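Local atomic coordinates of sensor protein, Kinase (Polaromonas sp. JS666, PDB entry 3GRC), a protein that is probably a sensor histidine kinase component, whose CheY-like receiver domain would be expected to accept a phosphoryl group in two-component signalling. Residues L21-F31 against I112-H122. Residues are numbered along the deposited sequence; the frame is centred on the assembly and turned at random.
Sequences LLNLMLEKGGF and IDENLLILSLH
M25 and E114 lie against each other where two helices come together, and they illustrate how one residue can pack through its side chain and make a polar link through its backbone. With CG beside the backbone N (chi1 -70°) and the chain extended beyond it, the selenomethionine reaches over the start of helix 114-128. Its CG meets E114 CD at 3.8 Å, while the M25 side chain crosses that of L117 at about a right angle, SE 4.1 Å from L117 CD2. E114, itself extended, lays its carboxylate alongside M25 CG, and a water donates to both E114 OE2, at 2.6 Å, and M25 O; the bridge thus joins the carboxylate to a helix carbonyl that I118 CD1 also approaches. Deeper in, L22 CD2 is set 3.7 Å from L117 CD2 and also reaches I112 CD1, the L22 side chain crossing both nearly perpendicularly. L26 leaves its backbone pointing away from the second helix, yet its CD2 comes back to pack tightly, 3.5 Å from L121 CD1, and beside I118 CD1. In the doubly wound, five-stranded parallel fold of receiver domains, these are the first and last helices, packed on the same side of the sheet: L22 and L26 rest on I11 of strand 8-12, L117 on L108 of strand 106-108. Their short segments cross at -69°, with a closest approach of 10.2 Å between axes. At G29, which has no side chain, I118 CG2 lies 4.2 Å from G29 CA. Beyond G29 a Schellman motif, with G30 at positive phi, ends helix 16-28 and turns the chain toward F31. The F31 ring receives I118 CG2 at its edge and L121 CB obliquely; the H122 imidazole also meets it obliquely, the planes at 39°, with H122 CD2 3.4 Å from F31 CZ.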
ATOM      1  N   LEU A  21      -3.283   1.624  13.207  1.00 13.16           N
ATOM      2  CA  LEU A  21      -2.406   0.500  13.561  1.00 13.47           C
ATOM      3  C   LEU A  21      -1.209   0.518  12.600  1.00 13.73           C
ATOM      4  O   LEU A  21      -0.052   0.420  13.032  1.00 14.46           O
ATOM      5  CB  LEU A  21      -3.136  -0.856  13.442  1.00 11.20           C
ATOM      6  CG  LEU A  21      -2.329  -2.170  13.642  1.00 14.27           C
ATOM      7  CD1 LEU A  21      -1.802  -2.253  15.074  1.00 12.12           C
ATOM      8  CD2 LEU A  21      -3.195  -3.407  13.334  1.00 11.63           C
ATOM      9  N   LEU A  22      -1.489   0.657  11.303  1.00 13.49           N
ATOM     10  CA  LEU A  22      -0.409   0.680  10.319  1.00 13.52           C
ATOM     11  C   LEU A  22       0.521   1.859  10.609  1.00 13.30           C
ATOM     12  O   LEU A  22       1.735   1.692  10.656  1.00 13.70           O
ATOM     13  CB  LEU A  22      -0.959   0.756   8.884  1.00 10.96           C
ATOM     14  CG  LEU A  22      -1.589  -0.546   8.340  1.00 12.94           C
ATOM     15  CD1 LEU A  22      -2.338  -0.261   7.064  1.00  9.46           C
ATOM     16  CD2 LEU A  22      -0.506  -1.586   8.097  1.00 10.38           C
ATOM     17  N   ASN A  23      -0.056   3.033  10.838  1.00 12.28           N
ATOM     18  CA  ASN A  23       0.738   4.214  11.151  1.00 14.76           C
ATOM     19  C   ASN A  23       1.687   3.915  12.328  1.00 15.92           C
ATOM     20  O   ASN A  23       2.879   4.199  12.243  1.00 18.29           O
ATOM     21  CB  ASN A  23      -0.177   5.405  11.491  1.00 15.55           C
ATOM     22  CG  ASN A  23       0.601   6.670  11.832  1.00 18.52           C
ATOM     23  OD1 ASN A  23       0.434   7.230  12.906  1.00 22.52           O
ATOM     24  ND2 ASN A  23       1.443   7.128  10.911  1.00 17.77           N
ATOM     25  N   LEU A  24       1.166   3.323  13.404  1.00 16.75           N
ATOM     26  CA  LEU A  24       1.984   2.987  14.576  1.00 16.59           C
ATOM     27  C   LEU A  24       3.002   1.859  14.339  1.00 18.74           C
ATOM     28  O   LEU A  24       4.139   1.966  14.801  1.00 18.38           O
ATOM     29  CB  LEU A  24       1.087   2.638  15.765  1.00 15.06           C
ATOM     30  CG  LEU A  24       0.281   3.850  16.231  1.00 16.81           C
ATOM     31  CD1 LEU A  24      -0.839   3.403  17.182  1.00 13.29           C
ATOM     32  CD2 LEU A  24       1.237   4.859  16.893  1.00 16.23           C
HETATM   33  N   MSE A  25       2.608   0.784  13.644  1.00 17.28           N
HETATM   34  CA  MSE A  25       3.547  -0.325  13.331  1.00 20.46           C
HETATM   35  C   MSE A  25       4.695   0.165  12.427  1.00 19.68           C
HETATM   36  O   MSE A  25       5.857  -0.216  12.594  1.00 20.19           O
HETATM   37  CB  MSE A  25       2.842  -1.474  12.574  1.00 21.95           C
HETATM   38  CG  MSE A  25       1.856  -2.301  13.337  1.00 24.20           C
HETATM   39 SE   MSE A  25       1.179  -3.749  12.189  1.00 30.49          SE
HETATM   40  CE  MSE A  25       0.232  -4.688  13.631  1.00 25.87           C
ATOM     41  N   LEU A  26       4.352   0.985  11.446  1.00 17.36           N
ATOM     42  CA  LEU A  26       5.353   1.486  10.526  1.00 19.37           C
ATOM     43  C   LEU A  26       6.390   2.330  11.252  1.00 21.65           C
ATOM     44  O   LEU A  26       7.588   2.239  10.967  1.00 21.53           O
ATOM     45  CB  LEU A  26       4.693   2.296   9.415  1.00 18.51           C
ATOM     46  CG  LEU A  26       3.927   1.399   8.450  1.00 21.93           C
ATOM     47  CD1 LEU A  26       3.417   2.186   7.228  1.00 20.65           C
ATOM     48  CD2 LEU A  26       4.868   0.308   8.023  1.00 22.90           C
ATOM     49  N   GLU A  27       5.917   3.140  12.190  1.00 21.50           N
ATOM     50  CA  GLU A  27       6.802   3.985  12.971  1.00 24.76           C
ATOM     51  C   GLU A  27       7.783   3.081  13.733  1.00 25.51           C
ATOM     52  O   GLU A  27       8.975   3.348  13.763  1.00 24.29           O
ATOM     53  CB  GLU A  27       6.007   4.863  13.946  1.00 26.01           C
ATOM     54  CG  GLU A  27       6.886   5.742  14.845  1.00 33.16           C
ATOM     55  CD  GLU A  27       6.081   6.716  15.692  1.00 37.39           C
ATOM     56  OE1 GLU A  27       5.196   6.267  16.449  1.00 37.82           O
ATOM     57  OE2 GLU A  27       6.335   7.939  15.598  1.00 42.48           O
ATOM     58  N   LYS A  28       7.300   2.008  14.345  1.00 25.54           N
ATOM     59  CA  LYS A  28       8.230   1.129  15.045  1.00 28.94           C
ATOM     60  C   LYS A  28       9.279   0.579  14.068  1.00 28.62           C
ATOM     61  O   LYS A  28      10.432   0.390  14.433  1.00 30.77           O
ATOM     62  CB  LYS A  28       7.490  -0.030  15.708  1.00 29.63           C
ATOM     63  CG  LYS A  28       6.666   0.381  16.907  1.00 32.81           C
ATOM     64  CD  LYS A  28       7.542   0.934  18.005  1.00 34.03           C
ATOM     65  CE  LYS A  28       6.755   1.073  19.292  1.00 36.99           C
ATOM     66  NZ  LYS A  28       7.560   1.728  20.357  1.00 39.00           N
ATOM     67  N   GLY A  29       8.873   0.343  12.824  1.00 27.15           N
ATOM     68  CA  GLY A  29       9.783  -0.195  11.831  1.00 24.56           C
ATOM     69  C   GLY A  29      10.671   0.817  11.123  1.00 24.74           C
ATOM     70  O   GLY A  29      11.344   0.468  10.152  1.00 26.63           O
ATOM     71  N   GLY A  30      10.658   2.068  11.584  1.00 23.02           N
ATOM     72  CA  GLY A  30      11.499   3.091  10.991  1.00 21.45           C
ATOM     73  C   GLY A  30      10.894   3.896   9.863  1.00 22.67           C
ATOM     74  O   GLY A  30      11.597   4.639   9.182  1.00 24.76           O
ATOM     75  N   PHE A  31       9.589   3.776   9.667  1.00 22.29           N
ATOM     76  CA  PHE A  31       8.919   4.493   8.590  1.00 22.27           C
ATOM     77  C   PHE A  31       7.994   5.628   9.031  1.00 22.47           C
ATOM     78  O   PHE A  31       7.263   5.481  10.006  1.00 23.83           O
ATOM     79  CB  PHE A  31       8.064   3.520   7.770  1.00 22.44           C
ATOM     80  CG  PHE A  31       8.846   2.493   7.009  1.00 25.74           C
ATOM     81  CD1 PHE A  31       9.493   2.831   5.825  1.00 26.40           C
ATOM     82  CD2 PHE A  31       8.859   1.163   7.422  1.00 26.16           C
ATOM     83  CE1 PHE A  31      10.129   1.854   5.057  1.00 26.11           C
ATOM     84  CE2 PHE A  31       9.494   0.185   6.657  1.00 27.17           C
ATOM     85  CZ  PHE A  31      10.126   0.535   5.472  1.00 26.51           C
ATOM     86  N   ILE A 112      -2.825  -8.672  10.508  1.00 25.28           N
ATOM     87  CA  ILE A 112      -1.520  -8.336   9.981  1.00 23.36           C
ATOM     88  C   ILE A 112      -0.314  -8.901  10.715  1.00 22.24           C
ATOM     89  O   ILE A 112      -0.189  -8.776  11.925  1.00 21.33           O
ATOM     90  CB  ILE A 112      -1.344  -6.802   9.898  1.00 22.37           C
ATOM     91  CG1 ILE A 112      -2.547  -6.171   9.188  1.00 20.49           C
ATOM     92  CG2 ILE A 112      -0.045  -6.477   9.143  1.00 22.01           C
ATOM     93  CD1 ILE A 112      -2.601  -4.651   9.272  1.00 19.83           C
ATOM     94  N   ASP A 113       0.570  -9.526   9.955  1.00 20.55           N
ATOM     95  CA  ASP A 113       1.801 -10.069  10.488  1.00 20.68           C
ATOM     96  C   ASP A 113       2.785  -8.888  10.454  1.00 18.91           C
ATOM     97  O   ASP A 113       3.298  -8.540   9.406  1.00 18.76           O
ATOM     98  CB  ASP A 113       2.303 -11.181   9.579  1.00 20.97           C
ATOM     99  CG  ASP A 113       3.513 -11.876  10.135  1.00 23.32           C
ATOM    100  OD1 ASP A 113       4.420 -11.197  10.661  1.00 26.21           O
ATOM    101  OD2 ASP A 113       3.562 -13.111  10.035  1.00 28.32           O
ATOM    102  N   GLU A 114       3.032  -8.276  11.600  1.00 20.31           N
ATOM    103  CA  GLU A 114       3.915  -7.117  11.683  1.00 21.21           C
ATOM    104  C   GLU A 114       5.304  -7.313  11.090  1.00 22.77           C
ATOM    105  O   GLU A 114       5.803  -6.448  10.357  1.00 21.89           O
ATOM    106  CB  GLU A 114       4.040  -6.678  13.137  1.00 23.32           C
ATOM    107  CG  GLU A 114       4.539  -5.260  13.327  1.00 25.94           C
ATOM    108  CD  GLU A 114       4.371  -4.800  14.762  1.00 29.81           C
ATOM    109  OE1 GLU A 114       3.521  -5.385  15.463  1.00 29.82           O
ATOM    110  OE2 GLU A 114       5.073  -3.860  15.183  1.00 30.32           O
ATOM    111  N   ASN A 115       5.936  -8.435  11.420  1.00 22.19           N
ATOM    112  CA  ASN A 115       7.268  -8.732  10.904  1.00 23.00           C
ATOM    113  C   ASN A 115       7.255  -8.847   9.390  1.00 21.77           C
ATOM    114  O   ASN A 115       8.128  -8.306   8.707  1.00 22.83           O
ATOM    115  CB  ASN A 115       7.782 -10.034  11.514  1.00 21.70           C
ATOM    116  CG  ASN A 115       7.930  -9.937  13.010  1.00 24.31           C
ATOM    117  OD1 ASN A 115       8.735  -9.149  13.508  1.00 25.69           O
ATOM    118  ND2 ASN A 115       7.142 -10.721  13.743  1.00 26.14           N
ATOM    119  N   LEU A 116       6.265  -9.562   8.866  1.00 23.31           N
ATOM    120  CA  LEU A 116       6.165  -9.740   7.428  1.00 20.97           C
ATOM    121  C   LEU A 116       5.865  -8.387   6.791  1.00 20.48           C
ATOM    122  O   LEU A 116       6.342  -8.094   5.711  1.00 19.18           O
ATOM    123  CB  LEU A 116       5.081 -10.770   7.078  1.00 21.44           C
ATOM    124  CG  LEU A 116       4.940 -11.206   5.605  1.00 24.58           C
ATOM    125  CD1 LEU A 116       6.252 -11.719   5.056  1.00 24.44           C
ATOM    126  CD2 LEU A 116       3.863 -12.288   5.498  1.00 26.21           C
ATOM    127  N   LEU A 117       5.104  -7.539   7.477  1.00 20.31           N
ATOM    128  CA  LEU A 117       4.797  -6.226   6.909  1.00 18.30           C
ATOM    129  C   LEU A 117       6.041  -5.382   6.695  1.00 18.15           C
ATOM    130  O   LEU A 117       6.248  -4.834   5.613  1.00 18.65           O
ATOM    131  CB  LEU A 117       3.832  -5.439   7.800  1.00 16.16           C
ATOM    132  CG  LEU A 117       3.611  -3.967   7.403  1.00 17.16           C
ATOM    133  CD1 LEU A 117       2.961  -3.894   6.037  1.00 16.04           C
ATOM    134  CD2 LEU A 117       2.737  -3.272   8.442  1.00 16.82           C
ATOM    135  N   ILE A 118       6.853  -5.259   7.740  1.00 17.97           N
ATOM    136  CA  ILE A 118       8.058  -4.447   7.672  1.00 19.42           C
ATOM    137  C   ILE A 118       9.048  -5.065   6.681  1.00 18.73           C
ATOM    138  O   ILE A 118       9.601  -4.368   5.838  1.00 21.62           O
ATOM    139  CB  ILE A 118       8.688  -4.303   9.073  1.00 18.54           C
ATOM    140  CG1 ILE A 118       7.614  -3.839  10.079  1.00 21.31           C
ATOM    141  CG2 ILE A 118       9.845  -3.303   9.033  1.00 19.32           C
ATOM    142  CD1 ILE A 118       6.927  -2.508   9.739  1.00 19.54           C
ATOM    143  N   LEU A 119       9.223  -6.376   6.758  1.00 19.63           N
ATOM    144  CA  LEU A 119      10.129  -7.082   5.857  1.00 21.75           C
ATOM    145  C   LEU A 119       9.702  -6.859   4.406  1.00 22.28           C
ATOM    146  O   LEU A 119      10.519  -6.476   3.564  1.00 23.27           O
ATOM    147  CB  LEU A 119      10.139  -8.578   6.169  1.00 19.31           C
ATOM    148  CG  LEU A 119      11.001  -9.440   5.240  1.00 22.19           C
ATOM    149  CD1 LEU A 119      12.459  -8.965   5.295  1.00 21.21           C
ATOM    150  CD2 LEU A 119      10.897 -10.899   5.651  1.00 22.65           C
ATOM    151  N   SER A 120       8.418  -7.090   4.130  1.00 22.85           N
ATOM    152  CA  SER A 120       7.860  -6.904   2.790  1.00 22.40           C
ATOM    153  C   SER A 120       8.062  -5.482   2.257  1.00 23.21           C
ATOM    154  O   SER A 120       8.438  -5.308   1.104  1.00 25.02           O
ATOM    155  CB  SER A 120       6.365  -7.247   2.769  1.00 21.84           C
ATOM    156  OG  SER A 120       6.133  -8.627   3.000  1.00 22.34           O
ATOM    157  N   LEU A 121       7.820  -4.459   3.072  1.00 22.88           N
ATOM    158  CA  LEU A 121       8.023  -3.095   2.578  1.00 23.49           C
ATOM    159  C   LEU A 121       9.497  -2.858   2.224  1.00 25.04           C
ATOM    160  O   LEU A 121       9.794  -2.263   1.195  1.00 24.94           O
ATOM    161  CB  LEU A 121       7.530  -2.051   3.592  1.00 19.97           C
ATOM    162  CG  LEU A 121       6.006  -1.886   3.670  1.00 19.62           C
ATOM    163  CD1 LEU A 121       5.637  -1.177   4.955  1.00 22.16           C
ATOM    164  CD2 LEU A 121       5.487  -1.112   2.469  1.00 19.59           C
ATOM    165  N   HIS A 122      10.413  -3.320   3.072  1.00 27.18           N
ATOM    166  CA  HIS A 122      11.847  -3.167   2.798  1.00 30.48           C
ATOM    167  C   HIS A 122      12.187  -3.856   1.478  1.00 31.42           C
ATOM    168  O   HIS A 122      12.851  -3.274   0.625  1.00 31.41           O
ATOM    169  CB  HIS A 122      12.688  -3.772   3.930  1.00 32.35           C
ATOM    170  CG  HIS A 122      12.839  -2.866   5.113  1.00 34.28           C
ATOM    171  ND1 HIS A 122      13.026  -3.341   6.394  1.00 36.69           N
ATOM    172  CD2 HIS A 122      12.817  -1.520   5.205  1.00 34.60           C
ATOM    173  CE1 HIS A 122      13.108  -2.316   7.229  1.00 37.46           C
ATOM    174  NE2 HIS A 122      12.984  -1.203   6.536  1.00 35.95           N
TER
HETATM  175  O   HOH W   1       6.947  -2.820  13.701  1.00 26.78           O